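Local coordinates for protein formate oxidase (PDB 5ZU2) that oxidises formate using a bound FAD, as a flavoprotein of the glucose-methanol-choline (GMC) oxidoreductase family, at residues 508-513 with 552-557; 14-19 with 92-97; 99-104 with 200-205. The protein carries 1 engineered substitution. All blocks are in the same frame, centred on the assembly; numbering follows the deposited sequence.

Overall arrangement
All three contacts are buried and all touch the same FAD, but different parts of it. Contact 1, whose centre lies about 3 Å from the centre of the chain, packs a loop against the turn that leads into helix 555-572, with van der Waals and CH-pi contacts between its segments. Contact 2 is polar, joining the start of helix 16-25 to the 92-97 loop around phosphate and ribityl oxygens. Contact 3 is a short antiparallel strand pairing at the pyrimidine end of the flavin. Centres lie 12 to 14 Å apart. Q555 of contact 1 links them: its side-chain amide is probably hydrogen-bonded to N97 of contact 2 and T100 and T202 of contact 3.

Contact 1 (508-513 with 552-557); sequences AFHPTG and CAIQNS. Engineered in segment 552-557: A553 (natural residue Arg). With FAD (flavin-adenine dinucleotide), chain D.
The imidazole of H510 has backbone on both faces: A553 CA lies 3.3 Å above its plane, displaced toward the rim, and on the opposite face A508 O sits 3.0 Å from that plane. The first approach is a CH-pi contact, with A553 CA 3.7 Å from the H510 ring centroid and 26° off the normal. I554 N stands farther out over the same face as A553 CA, while C10 of FAD lies near the ring plane, at the edge. The second aromatic ring, F509, carries the flavin methyl C7M over its centre, and F509 CB continues this cover along the benzenoid ring, reaching FAD C8 at 3.4 Å.

At the root of the imidazole the packing is aliphatic. H510 CB meets I554 CG2 at 3.6 Å as the two side chains run past each other in opposite directions. I554 CG1 stands between its own backbone N and carbonyl carbon (chi1 67°), and the extended chain beyond it places CD1 3.7 Å from T512 CG2, near the ribityl O3' as well. T512 turns its hydroxyl to M305 O. A553, an engineered residue in place of Arg, directs its methyl to the pyrimidine side of the flavin.

S557 OG bonds to a lone pair of I554 O at 2.8 Å. Q555 N donates to FAD O2 at 156°, although the modelled length is doubtfully short. This N-H turns the amino end of helix 555-572 to the flavin C2 carbonyl, where it may stabilise negative charge at N1-C2=O of reduced flavin, as in many flavoproteins, here within the GMC flavin site.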
loop_
_atom_site.group_PDB
_atom_site.type_symbol
_atom_site.label_atom_id
_atom_site.label_comp_id
_atom_site.label_asym_id
_atom_site.label_seq_id
_atom_site.Cartn_x
_atom_site.Cartn_y
_atom_site.Cartn_z
ATOM N N ALA A 508 -3.827 -1.781 7.549
ATOM C CA ALA A 508 -4.250 -2.345 6.273
ATOM C C ALA A 508 -3.144 -2.292 5.242
ATOM O O ALA A 508 -3.395 -2.624 4.076
ATOM C CB ALA A 508 -5.492 -1.632 5.733
ATOM N N PHE A 509 -1.941 -1.880 5.663
ATOM C CA PHE A 509 -0.715 -1.878 4.863
ATOM C C PHE A 509 -0.650 -0.737 3.858
ATOM O O PHE A 509 -0.034 -0.881 2.797
ATOM C CB PHE A 509 -0.542 -3.222 4.141
ATOM C CG PHE A 509 -0.498 -4.421 5.077
ATOM C CD1 PHE A 509 0.579 -4.605 5.943
ATOM C CD2 PHE A 509 -1.535 -5.346 5.102
ATOM C CE1 PHE A 509 0.639 -5.701 6.810
ATOM C CE2 PHE A 509 -1.475 -6.436 5.962
ATOM C CZ PHE A 509 -0.387 -6.608 6.822
ATOM N N HIS A 510 -1.232 0.426 4.196
ATOM C CA HIS A 510 -1.210 1.551 3.262
ATOM C C HIS A 510 -0.530 2.813 3.796
ATOM O O HIS A 510 -1.053 3.915 3.588
ATOM C CB HIS A 510 -2.649 1.899 2.848
ATOM C CG HIS A 510 -3.447 0.720 2.390
ATOM N ND1 HIS A 510 -2.879 -0.353 1.742
ATOM C CD2 HIS A 510 -4.768 0.449 2.469
ATOM C CE1 HIS A 510 -3.813 -1.235 1.448
ATOM N NE2 HIS A 510 -4.969 -0.771 1.883
ATOM N N PRO A 511 0.650 2.737 4.413
ATOM C CA PRO A 511 1.227 3.958 4.994
ATOM C C PRO A 511 1.697 4.948 3.930
ATOM O O PRO A 511 2.202 4.558 2.877
ATOM C CB PRO A 511 2.389 3.422 5.838
ATOM C CG PRO A 511 2.760 2.153 5.179
ATOM C CD PRO A 511 1.513 1.564 4.656
ATOM N N THR A 512 1.504 6.245 4.222
ATOM C CA THR A 512 1.768 7.356 3.305
ATOM C C THR A 512 2.216 8.595 4.080
ATOM O O THR A 512 2.088 8.669 5.303
ATOM C CB THR A 512 0.518 7.740 2.495
ATOM O OG1 THR A 512 -0.428 8.372 3.383
ATOM C CG2 THR A 512 -0.129 6.549 1.790
ATOM N N GLY A 513 2.743 9.581 3.338
ATOM C CA GLY A 513 2.670 10.975 3.721
ATOM C C GLY A 513 3.863 11.593 4.429
ATOM O O GLY A 513 3.812 12.788 4.741
ATOM N N CYS A 552 -8.770 3.608 -0.587
ATOM C CA CYS A 552 -8.629 2.221 -1.006
ATOM C C CYS A 552 -7.173 1.794 -0.885
ATOM O O CYS A 552 -6.335 2.598 -0.471
ATOM C CB CYS A 552 -9.129 2.067 -2.439
ATOM S SG CYS A 552 -8.296 3.195 -3.596
ATOM N N ALA A 553 -6.874 0.534 -1.205
ATOM C CA ALA A 553 -5.495 0.070 -1.346
ATOM C C ALA A 553 -4.716 0.985 -2.299
ATOM O O ALA A 553 -5.247 1.436 -3.318
ATOM C CB ALA A 553 -5.518 -1.373 -1.864
ATOM N N ILE A 554 -3.434 1.225 -2.006
ATOM C CA ILE A 554 -2.770 2.429 -2.513
ATOM C C ILE A 554 -1.744 2.166 -3.602
ATOM O O ILE A 554 -1.209 3.140 -4.164
ATOM C CB ILE A 554 -2.099 3.220 -1.374
ATOM C CG1 ILE A 554 -0.927 2.415 -0.799
ATOM C CG2 ILE A 554 -3.095 3.596 -0.291
ATOM C CD1 ILE A 554 -0.032 3.244 0.089
ATOM N N GLN A 555 -1.449 0.908 -3.937
ATOM C CA GLN A 555 -0.347 0.655 -4.865
ATOM C C GLN A 555 -0.560 1.331 -6.216
ATOM O O GLN A 555 0.409 1.765 -6.850
ATOM C CB GLN A 555 -0.116 -0.851 -5.040
ATOM C CG GLN A 555 -0.906 -1.537 -6.138
ATOM C CD GLN A 555 -0.494 -3.011 -6.327
ATOM O OE1 GLN A 555 0.686 -3.337 -6.419
ATOM N NE2 GLN A 555 -1.471 -3.886 -6.394
ATOM N N ASN A 556 -1.809 1.460 -6.657
ATOM C CA ASN A 556 -2.089 2.112 -7.933
ATOM C C ASN A 556 -1.623 3.571 -7.903
ATOM O O ASN A 556 -0.924 4.029 -8.817
ATOM C CB ASN A 556 -3.595 1.993 -8.216
ATOM C CG ASN A 556 -3.997 2.457 -9.606
ATOM O OD1 ASN A 556 -5.185 2.624 -9.884
ATOM N ND2 ASN A 556 -3.027 2.670 -10.478
ATOM N N SER A 557 -1.957 4.308 -6.833
ATOM C CA SER A 557 -1.471 5.688 -6.721
ATOM C C SER A 557 0.054 5.760 -6.575
ATOM O O SER A 557 0.670 6.724 -7.043
ATOM C CB SER A 557 -2.146 6.413 -5.558
ATOM O OG SER A 557 -1.695 5.940 -4.304
HETATM P PA FAD D . 8.388 0.225 -1.354
HETATM O O1A FAD D . 8.332 -0.412 -0.039
HETATM O O2A FAD D . 7.662 -0.532 -2.457
HETATM O O5B FAD D . 9.924 0.459 -1.847
HETATM C C5B FAD D . 10.968 0.869 -0.934
HETATM C C4B FAD D . 12.240 0.180 -1.368
HETATM O O4B FAD D . 13.388 0.817 -0.754
HETATM C C3B FAD D . 12.332 -1.308 -1.022
HETATM O O3B FAD D . 12.847 -2.077 -2.103
HETATM C C2B FAD D . 13.316 -1.328 0.148
HETATM O O2B FAD D . 14.027 -2.562 0.287
HETATM C C1B FAD D . 14.239 -0.178 -0.238
HETATM N N9A FAD D . 14.972 0.379 0.894
HETATM C C8A FAD D . 14.412 0.878 2.036
HETATM N N7A FAD D . 15.281 1.322 2.909
HETATM C C5A FAD D . 16.504 1.069 2.316
HETATM C C6A FAD D . 17.827 1.302 2.741
HETATM N N6A FAD D . 18.135 1.854 3.921
HETATM N N1A FAD D . 18.829 0.953 1.899
HETATM C C2A FAD D . 18.514 0.400 0.726
HETATM N N3A FAD D . 17.307 0.124 0.222
HETATM C C4A FAD D . 16.335 0.483 1.072
HETATM N N1 FAD D . -1.339 -1.830 -1.968
HETATM C C2 FAD D . -2.411 -2.031 -2.790
HETATM O O2 FAD D . -2.780 -1.163 -3.594
HETATM N N3 FAD D . -3.110 -3.245 -2.732
HETATM C C4 FAD D . -2.827 -4.317 -1.886
HETATM O O4 FAD D . -3.523 -5.336 -1.911
HETATM C C4X FAD D . -1.676 -4.081 -1.020
HETATM N N5 FAD D . -1.330 -5.030 -0.181
HETATM C C5X FAD D . -0.240 -4.809 0.638
HETATM C C6 FAD D . 0.152 -5.827 1.514
HETATM C C7 FAD D . 1.250 -5.670 2.352
HETATM C C7M FAD D . 1.634 -6.790 3.292
HETATM C C8 FAD D . 1.983 -4.469 2.307
HETATM C C8M FAD D . 3.178 -4.263 3.193
HETATM C C9 FAD D . 1.604 -3.455 1.423
HETATM C C9A FAD D . 0.500 -3.614 0.590
HETATM N N10 FAD D . 0.095 -2.621 -0.335
HETATM C C10 FAD D . -0.993 -2.814 -1.143
HETATM C "C1'" FAD D . 0.765 -1.321 -0.391
HETATM C "C2'" FAD D . 1.747 -1.164 -1.536
HETATM O "O2'" FAD D . 2.413 -2.399 -1.788
HETATM C "C3'" FAD D . 2.777 -0.112 -1.125
HETATM O "O3'" FAD D . 2.127 1.046 -0.607
HETATM C "C4'" FAD D . 3.756 0.324 -2.210
HETATM O "O4'" FAD D . 4.367 -0.844 -2.768
HETATM C "C5'" FAD D . 4.750 1.309 -1.633
HETATM O "O5'" FAD D . 5.718 1.645 -2.646
HETATM P P FAD D . 6.970 2.530 -2.324
HETATM O O1P FAD D . 7.766 2.548 -3.630
HETATM O O2P FAD D . 6.476 3.800 -1.698
HETATM O O3P FAD D . 7.781 1.686 -1.256
#

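Contact 2 (14-19 with 92-97); sequences GGTAGN and GSSSLN. With FAD (flavin-adenine dinucleotide), chain D.
The glycine-rich turn of a Rossmann-type dinucleotide-binding motif brings G15 and T16 against G92 and S94, with FAD phosphate between the segments. The backbones come very near: G15 CA and G92 CA are 3.7 Å apart, and G15 CA lies 3.2 Å from FAD O5B. G15 is the N-cap of the helix beginning at T16.

T16 OG1 is gripped three ways. It donates to FAD O2A at 2.6 Å, accepts from the ribityl hydroxyl O4' of FAD at 2.5 Å, and receives a weak bond from S94 N at 3.3 Å, while S94 OG turns back to G91 O. OG1 stands beside the backbone N (chi1 -49°), which puts it on the phosphate oxygen that the T16 amide also reaches. S93 N comes from the other segment, 2.8 Å from FAD O2A, giving that oxygen three donors. S93 OG binds O1A, and A17 N holds O1P of FAD at 2.9 Å with an angle of 172°. The helix amino end would further favour these charges. N97 ND2 donates to O2' of FAD at 3.0 Å.

Helix 16-25 follows strand 9-12, the middle strand of the parallel five-stranded sheet, and V558 and Y559 of helix 555-572 pack on T16.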
loop_
_atom_site.group_PDB
_atom_site.type_symbol
_atom_site.label_atom_id
_atom_site.label_comp_id
_atom_site.label_asym_id
_atom_site.label_seq_id
_atom_site.Cartn_x
_atom_site.Cartn_y
_atom_site.Cartn_z
ATOM N N GLY A 14 15.048 0.268 -4.728
ATOM C CA GLY A 14 14.411 -0.322 -5.887
ATOM C C GLY A 14 13.036 -0.885 -5.610
ATOM O O GLY A 14 12.775 -2.065 -5.856
ATOM N N GLY A 15 12.134 -0.048 -5.127
ATOM C CA GLY A 15 10.805 -0.477 -4.745
ATOM C C GLY A 15 9.780 -0.210 -5.825
ATOM O O GLY A 15 10.099 -0.148 -7.023
ATOM N N THR A 16 8.536 -0.032 -5.384
ATOM C CA THR A 16 7.403 0.145 -6.285
ATOM C C THR A 16 7.582 1.372 -7.168
ATOM O O THR A 16 7.590 1.268 -8.395
ATOM C CB THR A 16 6.152 0.259 -5.437
ATOM O OG1 THR A 16 6.179 -0.825 -4.516
ATOM C CG2 THR A 16 4.894 0.173 -6.286
ATOM N N ALA A 17 7.716 2.552 -6.560
ATOM C CA ALA A 17 7.931 3.756 -7.361
ATOM C C ALA A 17 9.358 3.856 -7.903
ATOM O O ALA A 17 9.569 4.368 -9.019
ATOM C CB ALA A 17 7.623 5.005 -6.543
ATOM N N GLY A 18 10.337 3.367 -7.142
ATOM C CA GLY A 18 11.715 3.513 -7.566
ATOM C C GLY A 18 11.972 2.851 -8.903
ATOM O O GLY A 18 12.516 3.469 -9.819
ATOM N N ASN A 19 11.549 1.592 -9.050
ATOM C CA ASN A 19 11.785 0.929 -10.330
ATOM C C ASN A 19 10.929 1.537 -11.431
ATOM O O ASN A 19 11.356 1.585 -12.585
ATOM C CB ASN A 19 11.501 -0.568 -10.237
ATOM C CG ASN A 19 12.473 -1.295 -9.335
ATOM O OD1 ASN A 19 13.593 -0.839 -9.093
ATOM N ND2 ASN A 19 12.044 -2.447 -8.831
ATOM N N GLY A 92 10.486 -3.964 -3.854
ATOM C CA GLY A 92 9.971 -3.399 -2.619
ATOM C C GLY A 92 8.693 -4.067 -2.140
ATOM O O GLY A 92 8.551 -5.298 -2.132
ATOM N N SER A 93 7.739 -3.245 -1.725
ATOM C CA SER A 93 6.506 -3.811 -1.202
ATOM C C SER A 93 5.590 -4.360 -2.302
ATOM O O SER A 93 4.724 -5.186 -1.996
ATOM C CB SER A 93 5.798 -2.772 -0.344
ATOM O OG SER A 93 6.574 -2.480 0.817
ATOM N N SER A 94 5.773 -3.965 -3.575
ATOM C CA SER A 94 5.036 -4.616 -4.662
ATOM C C SER A 94 5.448 -6.081 -4.852
ATOM O O SER A 94 4.721 -6.837 -5.509
ATOM C CB SER A 94 5.193 -3.825 -5.980
ATOM O OG SER A 94 6.433 -4.034 -6.653
ATOM N N SER A 95 6.559 -6.506 -4.255
ATOM C CA SER A 95 6.943 -7.908 -4.235
ATOM C C SER A 95 6.294 -8.724 -3.114
ATOM O O SER A 95 6.486 -9.944 -3.085
ATOM C CB SER A 95 8.454 -8.026 -4.135
ATOM O OG SER A 95 9.058 -7.550 -5.321
ATOM N N LEU A 96 5.574 -8.103 -2.166
ATOM C CA LEU A 96 4.920 -8.890 -1.123
ATOM C C LEU A 96 3.518 -8.411 -0.767
ATOM O O LEU A 96 3.010 -8.824 0.275
ATOM C CB LEU A 96 5.731 -8.941 0.194
ATOM C CG LEU A 96 6.354 -7.738 0.895
ATOM C CD1 LEU A 96 5.343 -6.729 1.433
ATOM C CD2 LEU A 96 7.183 -8.284 2.039
ATOM N N ASN A 97 2.891 -7.551 -1.567
ATOM C CA ASN A 97 1.573 -7.024 -1.244
ATOM C C ASN A 97 0.471 -7.988 -1.690
ATOM O O ASN A 97 0.735 -9.040 -2.279
ATOM C CB ASN A 97 1.411 -5.611 -1.827
ATOM C CG ASN A 97 1.374 -5.561 -3.347
ATOM O OD1 ASN A 97 1.246 -6.578 -4.029
ATOM N ND2 ASN A 97 1.455 -4.337 -3.886
HETATM P PA FAD D . 8.388 0.225 -1.354
HETATM O O1A FAD D . 8.332 -0.412 -0.039
HETATM O O2A FAD D . 7.662 -0.532 -2.457
HETATM O O5B FAD D . 9.924 0.459 -1.847
HETATM C C5B FAD D . 10.968 0.869 -0.934
HETATM C C4B FAD D . 12.240 0.180 -1.368
HETATM O O4B FAD D . 13.388 0.817 -0.754
HETATM C C3B FAD D . 12.332 -1.308 -1.022
HETATM O O3B FAD D . 12.847 -2.077 -2.103
HETATM C C2B FAD D . 13.316 -1.328 0.148
HETATM O O2B FAD D . 14.027 -2.562 0.287
HETATM C C1B FAD D . 14.239 -0.178 -0.238
HETATM N N9A FAD D . 14.972 0.379 0.894
HETATM C C8A FAD D . 14.412 0.878 2.036
HETATM N N7A FAD D . 15.281 1.322 2.909
HETATM C C5A FAD D . 16.504 1.069 2.316
HETATM C C6A FAD D . 17.827 1.302 2.741
HETATM N N6A FAD D . 18.135 1.854 3.921
HETATM N N1A FAD D . 18.829 0.953 1.899
HETATM C C2A FAD D . 18.514 0.400 0.726
HETATM N N3A FAD D . 17.307 0.124 0.222
HETATM C C4A FAD D . 16.335 0.483 1.072
HETATM N N1 FAD D . -1.339 -1.830 -1.968
HETATM C C2 FAD D . -2.411 -2.031 -2.790
HETATM O O2 FAD D . -2.780 -1.163 -3.594
HETATM N N3 FAD D . -3.110 -3.245 -2.732
HETATM C C4 FAD D . -2.827 -4.317 -1.886
HETATM O O4 FAD D . -3.523 -5.336 -1.911
HETATM C C4X FAD D . -1.676 -4.081 -1.020
HETATM N N5 FAD D . -1.330 -5.030 -0.181
HETATM C C5X FAD D . -0.240 -4.809 0.638
HETATM C C6 FAD D . 0.152 -5.827 1.514
HETATM C C7 FAD D . 1.250 -5.670 2.352
HETATM C C7M FAD D . 1.634 -6.790 3.292
HETATM C C8 FAD D . 1.983 -4.469 2.307
HETATM C C8M FAD D . 3.178 -4.263 3.193
HETATM C C9 FAD D . 1.604 -3.455 1.423
HETATM C C9A FAD D . 0.500 -3.614 0.590
HETATM N N10 FAD D . 0.095 -2.621 -0.335
HETATM C C10 FAD D . -0.993 -2.814 -1.143
HETATM C "C1'" FAD D . 0.765 -1.321 -0.391
HETATM C "C2'" FAD D . 1.747 -1.164 -1.536
HETATM O "O2'" FAD D . 2.413 -2.399 -1.788
HETATM C "C3'" FAD D . 2.777 -0.112 -1.125
HETATM O "O3'" FAD D . 2.127 1.046 -0.607
HETATM C "C4'" FAD D . 3.756 0.324 -2.210
HETATM O "O4'" FAD D . 4.367 -0.844 -2.768
HETATM C "C5'" FAD D . 4.750 1.309 -1.633
HETATM O "O5'" FAD D . 5.718 1.645 -2.646
HETATM P P FAD D . 6.970 2.530 -2.324
HETATM O O1P FAD D . 7.766 2.548 -3.630
HETATM O O2P FAD D . 6.476 3.800 -1.698
HETATM O O3P FAD D . 7.781 1.686 -1.256
#

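Contact 3 (99-104 with 200-205); sequences FTWVPG and CDTIYR. With FAD (flavin-adenine dinucleotide), chain D.
Backbone hydrogen bonds tie F99 and W101 to the partner segment. T202 N donates to F99 O at 2.8 Å and 162°, and W101 N to C200 O at 3.0 Å. Between these bonds, T100 and D201 form an antiparallel non-hydrogen-bonded pair with CA atoms 4.7 Å apart, and D201 CA adds a CA-H...O contact to F99 O. Past this pair, an inverse gamma turn centred on T202 interrupts the strand.

Two waters also bridge the segments. One accepts from T100 OG1 and donates to D201 OD1; the other joins W101 O to C200 N.

Apolar contacts flank the pairing. I203 CD1 lies over one face of F99, 3.6 Å from the ring centroid and 20° off the normal, in a CH-pi contact. With W101 CG anti to its backbone N (chi1 -179°), the indole carbon CE3 comes within 3.5 Å of T202 CG2, the two side chains meeting at about a right angle.

Flavin bonds come from T100: its N donates to FAD O4 at 3.2 Å, and its O takes a weak bond from FAD N3 at 3.0 Å.

Strand 195-204 runs between 100-101 and 155-159, antiparallel to both; I157 of the latter packs on W101, whose indole also touches N556 of helix 555-572, and L353 of strand 353-358 meets T100.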
loop_
_atom_site.group_PDB
_atom_site.type_symbol
_atom_site.label_atom_id
_atom_site.label_comp_id
_atom_site.label_asym_id
_atom_site.label_seq_id
_atom_site.Cartn_x
_atom_site.Cartn_y
_atom_site.Cartn_z
ATOM N N PHE A 99 -2.011 -7.506 -3.927
ATOM C CA PHE A 99 -2.363 -7.495 -5.347
ATOM C C PHE A 99 -3.472 -6.561 -5.804
ATOM O O PHE A 99 -3.484 -6.210 -6.985
ATOM C CB PHE A 99 -2.773 -8.908 -5.768
ATOM C CG PHE A 99 -1.801 -9.943 -5.366
ATOM C CD1 PHE A 99 -0.602 -10.068 -6.039
ATOM C CD2 PHE A 99 -2.059 -10.786 -4.292
ATOM C CE1 PHE A 99 0.325 -11.052 -5.667
ATOM C CE2 PHE A 99 -1.140 -11.736 -3.902
ATOM C CZ PHE A 99 0.056 -11.870 -4.591
ATOM N N THR A 100 -4.294 -6.030 -4.896
ATOM C CA THR A 100 -5.458 -5.261 -5.320
ATOM C C THR A 100 -5.040 -3.985 -6.021
ATOM O O THR A 100 -4.127 -3.293 -5.572
ATOM C CB THR A 100 -6.364 -4.931 -4.142
ATOM O OG1 THR A 100 -6.834 -6.152 -3.565
ATOM C CG2 THR A 100 -7.550 -4.110 -4.619
ATOM N N TRP A 101 -5.681 -3.707 -7.151
ATOM C CA TRP A 101 -5.335 -2.596 -8.033
ATOM C C TRP A 101 -6.564 -1.719 -8.179
ATOM O O TRP A 101 -7.505 -2.090 -8.891
ATOM C CB TRP A 101 -4.864 -3.115 -9.387
ATOM C CG TRP A 101 -4.448 -2.043 -10.363
ATOM C CD1 TRP A 101 -5.248 -1.399 -11.268
ATOM C CD2 TRP A 101 -3.131 -1.503 -10.538
ATOM N NE1 TRP A 101 -4.511 -0.490 -11.980
ATOM C CE2 TRP A 101 -3.212 -0.532 -11.555
ATOM C CE3 TRP A 101 -1.900 -1.732 -9.918
ATOM C CZ2 TRP A 101 -2.112 0.197 -11.972
ATOM C CZ3 TRP A 101 -0.811 -1.011 -10.333
ATOM C CH2 TRP A 101 -0.919 -0.054 -11.350
ATOM N N VAL A 102 -6.552 -0.567 -7.512
ATOM C CA VAL A 102 -7.716 0.308 -7.437
ATOM C C VAL A 102 -7.224 1.736 -7.194
ATOM O O VAL A 102 -6.413 1.966 -6.289
ATOM C CB VAL A 102 -8.687 -0.178 -6.344
ATOM C CG1 VAL A 102 -7.929 -0.447 -5.043
ATOM C CG2 VAL A 102 -9.809 0.836 -6.113
ATOM N N PRO A 103 -7.632 2.712 -7.992
ATOM C CA PRO A 103 -7.048 4.054 -7.852
ATOM C C PRO A 103 -7.545 4.850 -6.659
ATOM O O PRO A 103 -6.741 5.444 -5.935
ATOM C CB PRO A 103 -7.440 4.750 -9.163
ATOM C CG PRO A 103 -8.686 4.030 -9.630
ATOM C CD PRO A 103 -8.629 2.627 -9.072
ATOM N N GLY A 104 -8.858 4.901 -6.460
ATOM C CA GLY A 104 -9.439 5.794 -5.489
ATOM C C GLY A 104 -10.427 6.760 -6.114
ATOM O O GLY A 104 -10.765 6.688 -7.298
ATOM N N CYS A 200 -9.576 -5.925 -9.660
ATOM C CA CYS A 200 -8.425 -6.200 -10.513
ATOM C C CYS A 200 -7.188 -6.376 -9.648
ATOM O O CYS A 200 -7.142 -5.921 -8.502
ATOM C CB CYS A 200 -8.204 -5.079 -11.536
ATOM S SG CYS A 200 -9.501 -5.004 -12.819
ATOM N N ASP A 201 -6.186 -7.059 -10.203
ATOM C CA ASP A 201 -5.046 -7.497 -9.422
ATOM C C ASP A 201 -3.749 -7.397 -10.205
ATOM O O ASP A 201 -3.719 -7.593 -11.420
ATOM C CB ASP A 201 -5.235 -8.930 -8.944
ATOM C CG ASP A 201 -6.244 -9.024 -7.837
ATOM O OD1 ASP A 201 -5.902 -8.616 -6.705
ATOM O OD2 ASP A 201 -7.387 -9.474 -8.092
ATOM N N THR A 202 -2.663 -7.115 -9.487
ATOM C CA THR A 202 -1.334 -7.241 -10.078
ATOM C C THR A 202 -0.969 -8.723 -10.110
ATOM O O THR A 202 0.070 -9.129 -9.571
ATOM C CB THR A 202 -0.277 -6.413 -9.314
ATOM O OG1 THR A 202 -0.436 -6.570 -7.893
ATOM C CG2 THR A 202 -0.356 -4.914 -9.690
ATOM N N ILE A 203 -1.849 -9.526 -10.722
ATOM C CA ILE A 203 -1.630 -10.942 -11.001
ATOM C C ILE A 203 -2.020 -11.197 -12.451
ATOM O O ILE A 203 -3.002 -10.632 -12.940
ATOM C CB ILE A 203 -2.442 -11.864 -10.060
ATOM C CG1 ILE A 203 -2.082 -11.604 -8.597
ATOM C CG2 ILE A 203 -2.235 -13.325 -10.426
ATOM C CD1 ILE A 203 -3.027 -12.222 -7.572
ATOM N N TYR A 204 -1.231 -12.001 -13.155
ATOM C CA TYR A 204 -1.625 -12.406 -14.498
ATOM C C TYR A 204 -1.037 -13.779 -14.802
ATOM O O TYR A 204 0.145 -14.030 -14.537
ATOM C CB TYR A 204 -1.199 -11.383 -15.550
ATOM C CG TYR A 204 -1.657 -11.723 -16.960
ATOM C CD1 TYR A 204 -2.993 -11.967 -17.239
ATOM C CD2 TYR A 204 -0.750 -11.767 -18.017
ATOM C CE1 TYR A 204 -3.421 -12.276 -18.521
ATOM C CE2 TYR A 204 -1.164 -12.062 -19.309
ATOM C CZ TYR A 204 -2.500 -12.311 -19.554
ATOM O OH TYR A 204 -2.909 -12.601 -20.824
ATOM N N ARG A 205 -1.890 -14.665 -15.320
ATOM C CA ARG A 205 -1.551 -16.066 -15.557
ATOM C C ARG A 205 -0.823 -16.647 -14.347
ATOM O O ARG A 205 0.278 -17.199 -14.445
ATOM C CB ARG A 205 -0.757 -16.237 -16.862
ATOM C CG ARG A 205 -1.492 -15.629 -18.088
ATOM C CD ARG A 205 -1.048 -16.243 -19.417
ATOM N NE ARG A 205 -0.602 -17.619 -19.214
ATOM C CZ ARG A 205 -0.156 -18.440 -20.163
ATOM N NH1 ARG A 205 -0.098 -18.048 -21.432
ATOM N NH2 ARG A 205 0.231 -19.670 -19.831
HETATM P PA FAD D . 8.388 0.225 -1.354
HETATM O O1A FAD D . 8.332 -0.412 -0.039
HETATM O O2A FAD D . 7.662 -0.532 -2.457
HETATM O O5B FAD D . 9.924 0.459 -1.847
HETATM C C5B FAD D . 10.968 0.869 -0.934
HETATM C C4B FAD D . 12.240 0.180 -1.368
HETATM O O4B FAD D . 13.388 0.817 -0.754
HETATM C C3B FAD D . 12.332 -1.308 -1.022
HETATM O O3B FAD D . 12.847 -2.077 -2.103
HETATM C C2B FAD D . 13.316 -1.328 0.148
HETATM O O2B FAD D . 14.027 -2.562 0.287
HETATM C C1B FAD D . 14.239 -0.178 -0.238
HETATM N N9A FAD D . 14.972 0.379 0.894
HETATM C C8A FAD D . 14.412 0.878 2.036
HETATM N N7A FAD D . 15.281 1.322 2.909
HETATM C C5A FAD D . 16.504 1.069 2.316
HETATM C C6A FAD D . 17.827 1.302 2.741
HETATM N N6A FAD D . 18.135 1.854 3.921
HETATM N N1A FAD D . 18.829 0.953 1.899
HETATM C C2A FAD D . 18.514 0.400 0.726
HETATM N N3A FAD D . 17.307 0.124 0.222
HETATM C C4A FAD D . 16.335 0.483 1.072
HETATM N N1 FAD D . -1.339 -1.830 -1.968
HETATM C C2 FAD D . -2.411 -2.031 -2.790
HETATM O O2 FAD D . -2.780 -1.163 -3.594
HETATM N N3 FAD D . -3.110 -3.245 -2.732
HETATM C C4 FAD D . -2.827 -4.317 -1.886
HETATM O O4 FAD D . -3.523 -5.336 -1.911
HETATM C C4X FAD D . -1.676 -4.081 -1.020
HETATM N N5 FAD D . -1.330 -5.030 -0.181
HETATM C C5X FAD D . -0.240 -4.809 0.638
HETATM C C6 FAD D . 0.152 -5.827 1.514
HETATM C C7 FAD D . 1.250 -5.670 2.352
HETATM C C7M FAD D . 1.634 -6.790 3.292
HETATM C C8 FAD D . 1.983 -4.469 2.307
HETATM C C8M FAD D . 3.178 -4.263 3.193
HETATM C C9 FAD D . 1.604 -3.455 1.423
HETATM C C9A FAD D . 0.500 -3.614 0.590
HETATM N N10 FAD D . 0.095 -2.621 -0.335
HETATM C C10 FAD D . -0.993 -2.814 -1.143
HETATM C "C1'" FAD D . 0.765 -1.321 -0.391
HETATM C "C2'" FAD D . 1.747 -1.164 -1.536
HETATM O "O2'" FAD D . 2.413 -2.399 -1.788
HETATM C "C3'" FAD D . 2.777 -0.112 -1.125
HETATM O "O3'" FAD D . 2.127 1.046 -0.607
HETATM C "C4'" FAD D . 3.756 0.324 -2.210
HETATM O "O4'" FAD D . 4.367 -0.844 -2.768
HETATM C "C5'" FAD D . 4.750 1.309 -1.633
HETATM O "O5'" FAD D . 5.718 1.645 -2.646
HETATM P P FAD D . 6.970 2.530 -2.324
HETATM O O1P FAD D . 7.766 2.548 -3.630
HETATM O O2P FAD D . 6.476 3.800 -1.698
HETATM O O3P FAD D . 7.781 1.686 -1.256
HETATM O O HOH W 1 -7.451 -8.583 -4.718
HETATM O O HOH W 2 -9.739 -3.294 -8.496
#